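Side-chain contacts in probable quinone reductase Qor (NADPH:quinone reductase) (Zeta-crystallin homolog protein) (Mycobacterium tuberculosis, PDB 4RVU), which probably catalyses the NADPH-dependent reduction of quinones and binds NADPH in a cleft alongside its Rossmann-type domain: residues 259-262 against 263-267; 44-47 against 48-51. All coordinates share one frame; numbering follows the deposited sequence.

Contact 1. Residues 259-262 against 263-267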
loop_
_atom_site.group_PDB
_atom_site.type_symbol
_atom_site.label_atom_id
_atom_site.label_comp_id
_atom_site.label_asym_id
_atom_site.label_seq_id
_atom_site.Cartn_x
_atom_site.Cartn_y
_atom_site.Cartn_z
ATOM N N ARG A 259 -6.656 -10.207 -3.249
ATOM C CA ARG A 259 -5.366 -10.858 -3.440
ATOM C C ARG A 259 -4.358 -10.360 -2.416
ATOM O O ARG A 259 -3.473 -11.107 -2.003
ATOM C CB ARG A 259 -4.838 -10.646 -4.866
ATOM C CG ARG A 259 -5.674 -11.368 -5.925
ATOM C CD ARG A 259 -5.241 -10.991 -7.332
ATOM N NE ARG A 259 -3.864 -11.397 -7.593
ATOM C CZ ARG A 259 -3.137 -10.958 -8.617
ATOM N NH1 ARG A 259 -3.655 -10.098 -9.482
ATOM N NH2 ARG A 259 -1.891 -11.372 -8.772
ATOM N N LEU A 260 -4.487 -9.102 -1.999
ATOM C CA LEU A 260 -3.541 -8.523 -1.041
ATOM C C LEU A 260 -3.757 -9.116 0.348
ATOM O O LEU A 260 -2.830 -9.219 1.152
ATOM C CB LEU A 260 -3.675 -6.996 -0.997
ATOM C CG LEU A 260 -3.599 -6.231 -2.316
ATOM C CD1 LEU A 260 -3.727 -4.723 -2.079
ATOM C CD2 LEU A 260 -2.290 -6.537 -3.062
ATOM N N ASN A 261 -5.001 -9.508 0.617
ATOM C CA ASN A 261 -5.363 -10.175 1.849
ATOM C C ASN A 261 -4.735 -11.570 1.858
ATOM O O ASN A 261 -3.956 -11.899 2.735
ATOM C CB ASN A 261 -6.898 -10.232 1.936
ATOM C CG ASN A 261 -7.408 -10.911 3.197
ATOM O OD1 ASN A 261 -6.640 -11.434 4.011
ATOM N ND2 ASN A 261 -8.729 -10.915 3.360
ATOM N N ALA A 262 -5.063 -12.372 0.852
ATOM C CA ALA A 262 -4.549 -13.730 0.743
ATOM C C ALA A 262 -3.019 -13.784 0.780
ATOM O O ALA A 262 -2.432 -14.716 1.336
ATOM C CB ALA A 262 -5.085 -14.387 -0.521
ATOM N N ALA A 263 -2.372 -12.768 0.215
ATOM C CA ALA A 263 -0.915 -12.746 0.129
ATOM C C ALA A 263 -0.255 -12.458 1.472
ATOM O O ALA A 263 0.956 -12.600 1.606
ATOM C CB ALA A 263 -0.464 -11.735 -0.919
ATOM N N GLY A 264 -1.049 -12.054 2.464
ATOM C CA GLY A 264 -0.514 -11.751 3.786
ATOM C C GLY A 264 -0.837 -10.368 4.351
ATOM O O GLY A 264 -0.034 -9.813 5.116
ATOM N N SER A 265 -2.019 -9.837 4.031
ATOM C CA SER A 265 -2.389 -8.463 4.421
ATOM C C SER A 265 -1.269 -7.503 4.042
ATOM O O SER A 265 -0.757 -6.739 4.874
ATOM C CB SER A 265 -2.699 -8.363 5.917
ATOM O OG SER A 265 -3.846 -9.126 6.255
ATOM N N VAL A 266 -0.888 -7.553 2.775
ATOM C CA VAL A 266 0.265 -6.798 2.318
ATOM C C VAL A 266 -0.171 -5.431 1.827
ATOM O O VAL A 266 -1.367 -5.153 1.709
ATOM C CB VAL A 266 0.996 -7.538 1.198
ATOM C CG1 VAL A 266 1.321 -8.957 1.648
ATOM C CG2 VAL A 266 0.153 -7.557 -0.064
ATOM N N TYR A 267 0.810 -4.579 1.552
ATOM C CA TYR A 267 0.547 -3.269 0.978
ATOM C C TYR A 267 0.943 -3.305 -0.475
ATOM O O TYR A 267 1.986 -3.886 -0.822
ATOM C CB TYR A 267 1.436 -2.214 1.624
ATOM C CG TYR A 267 1.240 -1.997 3.096
ATOM C CD1 TYR A 267 1.873 -2.809 4.024
ATOM C CD2 TYR A 267 0.448 -0.952 3.565
ATOM C CE1 TYR A 267 1.713 -2.602 5.376
ATOM C CE2 TYR A 267 0.276 -0.742 4.922
ATOM C CZ TYR A 267 0.924 -1.565 5.817
ATOM O OH TYR A 267 0.777 -1.358 7.171
#
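Arg259 closes the last regular turn of helix 258-262 through its carbonyl: Ala263 N donates to Arg259 O at 3.0 Å, and Ala263 CB lies 3.3 Å from the same oxygen. The guanidinium of Arg259 leads elsewhere, to a salt bridge with Asp230. Leu260 follows with both backbone and side chain. Leu260 O accepts from Val266 N at 3.0 Å, with an N-H...O angle of 165°. Leu260 CB meets Val266 CG2 at 4.0 Å, and the two side chains cross at about a right angle. The Val266 first torsion of -53° sets CG2 between the backbone N and carbonyl carbon, where it lies 3.6 Å from Leu260 O; Leu233 of helix 229-234 packs on both residues. The chain leaves the helix at Gly264, whose phi of 126° marks a glycine-terminated helix end. The turn resembles a Schellman motif but lacks its 6-to-1 bond, since Ser265 N turns instead to Asn261 O. Asn261 O is gripped twice from one face of its carbonyl plane, by Gly264 N at 2.9 Å and Ser265 N at 3.1 Å, the former standing well above the plane. The amide of Asn261 is held within the helix, ND2 bonding to Gln258 OE1. Ala262 is the last helical residue, the chain then passing through Ala263 to Gly264, while Ser265 OG bonds to His275 of the second subunit.

Contact 2. Residues 44-47 against 48-51. With NDP (NADPH dihydro-nicotinamide-adenine-dinucleotide phosphate), chain E.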
loop_
_atom_site.group_PDB
_atom_site.type_symbol
_atom_site.label_atom_id
_atom_site.label_comp_id
_atom_site.label_asym_id
_atom_site.label_seq_id
_atom_site.Cartn_x
_atom_site.Cartn_y
_atom_site.Cartn_z
ATOM N N ASN A 44 15.754 6.996 -20.076
ATOM C CA ASN A 44 14.918 6.368 -19.053
ATOM C C ASN A 44 13.771 5.609 -19.670
ATOM O O ASN A 44 13.263 6.011 -20.710
ATOM C CB ASN A 44 14.405 7.426 -18.081
ATOM C CG ASN A 44 15.522 8.012 -17.260
ATOM O OD1 ASN A 44 16.001 7.373 -16.314
ATOM N ND2 ASN A 44 15.986 9.205 -17.639
ATOM N N PHE A 45 13.361 4.507 -19.042
ATOM C CA PHE A 45 12.321 3.680 -19.647
ATOM C C PHE A 45 11.036 4.470 -19.873
ATOM O O PHE A 45 10.307 4.217 -20.835
ATOM C CB PHE A 45 12.043 2.420 -18.830
ATOM C CG PHE A 45 11.767 1.218 -19.681
ATOM C CD1 PHE A 45 10.516 1.027 -20.256
ATOM C CD2 PHE A 45 12.767 0.298 -19.931
ATOM C CE1 PHE A 45 10.267 -0.082 -21.062
ATOM C CE2 PHE A 45 12.536 -0.805 -20.732
ATOM C CZ PHE A 45 11.284 -0.997 -21.300
ATOM N N ILE A 46 10.778 5.451 -19.017
ATOM C CA ILE A 46 9.595 6.287 -19.182
ATOM C C ILE A 46 9.614 7.065 -20.486
ATOM O O ILE A 46 8.550 7.404 -21.012
ATOM C CB ILE A 46 9.364 7.243 -17.980
ATOM C CG1 ILE A 46 7.930 7.793 -17.986
ATOM C CG2 ILE A 46 10.352 8.373 -17.970
ATOM C CD1 ILE A 46 7.629 8.706 -16.814
ATOM N N ASP A 47 10.813 7.350 -21.011
ATOM C CA ASP A 47 10.925 8.035 -22.297
ATOM C C ASP A 47 10.187 7.233 -23.374
ATOM O O ASP A 47 9.594 7.810 -24.293
ATOM C CB ASP A 47 12.397 8.211 -22.735
ATOM C CG ASP A 47 13.251 8.972 -21.716
ATOM O OD1 ASP A 47 12.694 9.671 -20.842
ATOM O OD2 ASP A 47 14.503 8.888 -21.819
ATOM N N THR A 48 10.237 5.908 -23.266
ATOM C CA THR A 48 9.612 5.045 -24.265
ATOM C C THR A 48 8.084 5.108 -24.188
ATOM O O THR A 48 7.408 4.904 -25.202
ATOM C CB THR A 48 10.047 3.573 -24.140
ATOM O OG1 THR A 48 9.425 2.971 -22.992
ATOM C CG2 THR A 48 11.572 3.450 -24.046
ATOM N N TYR A 49 7.551 5.378 -22.995
ATOM C CA TYR A 49 6.095 5.439 -22.803
ATOM C C TYR A 49 5.564 6.732 -23.419
ATOM O O TYR A 49 4.477 6.754 -24.000
ATOM C CB TYR A 49 5.696 5.372 -21.317
ATOM C CG TYR A 49 6.201 4.185 -20.507
ATOM C CD1 TYR A 49 6.266 2.898 -21.042
ATOM C CD2 TYR A 49 6.593 4.360 -19.186
ATOM C CE1 TYR A 49 6.732 1.824 -20.272
ATOM C CE2 TYR A 49 7.056 3.306 -18.417
ATOM C CZ TYR A 49 7.130 2.039 -18.961
ATOM O OH TYR A 49 7.602 1.000 -18.169
ATOM N N PHE A 50 6.331 7.814 -23.292
ATOM C CA PHE A 50 5.987 9.079 -23.936
ATOM C C PHE A 50 6.143 9.018 -25.445
ATOM O O PHE A 50 5.343 9.594 -26.190
ATOM C CB PHE A 50 6.846 10.220 -23.398
ATOM C CG PHE A 50 6.385 10.747 -22.078
ATOM C CD1 PHE A 50 7.193 10.647 -20.956
ATOM C CD2 PHE A 50 5.134 11.332 -21.956
ATOM C CE1 PHE A 50 6.760 11.130 -19.734
ATOM C CE2 PHE A 50 4.693 11.814 -20.738
ATOM C CZ PHE A 50 5.510 11.717 -19.627
ATOM N N ARG A 51 7.192 8.339 -25.895
ATOM C CA ARG A 51 7.420 8.169 -27.320
ATOM C C ARG A 51 6.277 7.358 -27.936
ATOM O O ARG A 51 5.779 7.691 -29.016
ATOM C CB ARG A 51 8.751 7.465 -27.553
ATOM C CG ARG A 51 9.181 7.424 -29.010
ATOM C CD ARG A 51 9.220 6.000 -29.496
ATOM N NE ARG A 51 10.081 5.185 -28.655
ATOM C CZ ARG A 51 9.766 3.989 -28.170
ATOM N NH1 ARG A 51 8.596 3.425 -28.446
ATOM N NH2 ARG A 51 10.634 3.353 -27.409
HETATM P PA NDP E . 16.173 -0.598 -16.975
HETATM O O1A NDP E . 17.577 -0.124 -17.225
HETATM O O2A NDP E . 15.866 -1.374 -15.726
HETATM O O5B NDP E . 15.687 -1.455 -18.245
HETATM C C5B NDP E . 14.517 -2.260 -18.162
HETATM C C4B NDP E . 14.942 -3.663 -17.761
HETATM O O4B NDP E . 13.818 -4.453 -17.374
HETATM C C3B NDP E . 15.583 -4.401 -18.922
HETATM O O3B NDP E . 16.989 -4.164 -18.991
HETATM C C2B NDP E . 15.268 -5.854 -18.628
HETATM O O2B NDP E . 16.357 -6.482 -17.965
HETATM C C1B NDP E . 14.049 -5.820 -17.718
HETATM N N9A NDP E . 12.912 -6.380 -18.484
HETATM C C8A NDP E . 12.201 -7.470 -18.153
HETATM N N7A NDP E . 11.244 -7.725 -19.075
HETATM C C5A NDP E . 11.343 -6.787 -20.031
HETATM C C6A NDP E . 10.639 -6.472 -21.295
HETATM N N6A NDP E . 9.611 -7.238 -21.724
HETATM N N1A NDP E . 11.057 -5.400 -21.999
HETATM C C2A NDP E . 12.078 -4.636 -21.577
HETATM N N3A NDP E . 12.762 -4.862 -20.444
HETATM C C4A NDP E . 12.448 -5.903 -19.640
HETATM O O3 NDP E . 15.198 0.671 -17.057
HETATM P PN NDP E . 15.303 1.890 -16.019
HETATM O O1N NDP E . 16.398 1.591 -15.030
HETATM O O2N NDP E . 15.315 3.167 -16.816
HETATM O O5D NDP E . 13.898 1.802 -15.248
HETATM C C5D NDP E . 13.540 0.626 -14.527
HETATM C C4D NDP E . 12.029 0.562 -14.366
HETATM O O4D NDP E . 11.608 1.494 -13.372
HETATM C C3D NDP E . 11.324 0.957 -15.647
HETATM O O3D NDP E . 10.172 0.128 -15.793
HETATM C C2D NDP E . 10.886 2.387 -15.424
HETATM O O2D NDP E . 9.673 2.651 -16.131
HETATM C C1D NDP E . 10.682 2.433 -13.918
HETATM N N1N NDP E . 10.933 3.741 -13.312
HETATM C C2N NDP E . 10.011 4.243 -12.488
HETATM C C3N NDP E . 10.175 5.467 -11.857
HETATM C C7N NDP E . 9.094 5.972 -10.949
HETATM O O7N NDP E . 9.266 7.015 -10.343
HETATM N N7N NDP E . 7.976 5.259 -10.825
HETATM C C4N NDP E . 11.424 6.290 -12.070
HETATM C C5N NDP E . 12.352 5.627 -12.978
HETATM C C6N NDP E . 12.077 4.392 -13.552
HETATM P P2B NDP E . 16.428 -8.084 -17.838
HETATM O O1X NDP E . 15.074 -8.550 -18.293
HETATM O O2X NDP E . 17.551 -8.480 -18.753
HETATM O O3X NDP E . 16.722 -8.328 -16.387
#
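Helix 45-52 of the GroES-like domain forms part of the NADPH site, and here Phe45 meets Thr48 and Tyr49 one turn on. Phe45 O is the hub. Thr48 OG1 donates to Phe45 O at 2.6 Å, in the carbonyl plane, with a C=O...O angle of 159°; a Thr48 first torsion of 73° places the hydroxyl between the backbone N and carbonyl carbon, facing back over the turn. Thr48 N also donates to Phe45 O, but from above the plane, and the same oxygen sits over the centre of the Tyr49 ring, 3.9 Å from one face. The Phe45 and Tyr49 rings meet obliquely, planes at 52°, with Phe45 CD1 3.8 Å from Tyr49 CZ and Tyr49 CE1 at the edge of the phenylalanine ring.

Both aromatic residues are NADPH-binding, and the coenzyme lies alongside them. Phe45 N donates to O2N of the nicotinamide-side phosphate at 3.3 Å, and Phe45 CZ reaches adenine C2A at 3.7 Å, which puts this one residue beside both the adenine and the nicotinamide-side phosphate of the extended coenzyme. Tyr49 OH accepts a weak bond from ribose O2D.

Beside this wall, Ile46 packs differently on its two neighbours: it crosses Tyr49 at about a right angle, CG1 lying against CD2 of that ring, but runs side by side with Phe50, where Ile46 CD1 is 3.9 Å from Phe50 CE1. Upstream, Asn44 N donates to Asp47 OD2 at 2.9 Å from above the carboxylate plane, an oxygen that Tyr100 also binds, while Asp47 N donates back to Asn44 O. Asp47 O in turn accepts from Arg51 N. Thr48 O lies over one face of the Arg51 guanidinium, offset toward its rim, and the group forms a salt bridge with Glu320 of helix 312-320.

How the contacts relate
Contacts 1 and 2 lie in different parts of the subunit, with centres 31 Å apart and nearest atoms about 18 Å apart, so they do not touch. Contact 2 belongs to the GroES-like region and meets NADPH directly. Contact 1 belongs to the Rossmann-type region, whose Gly157, Ser178 and Lys182 also hydrogen-bond the coenzyme, but it lies away from these sites. It leads into strand 267-269, an edge strand of the six-stranded parallel sheet within the chain, which Tyr267 extends by antiparallel pairing with the second subunit. By contrast, no other protein chain touches residues 44-51: one contact faces the dimer interface, the other the coenzyme.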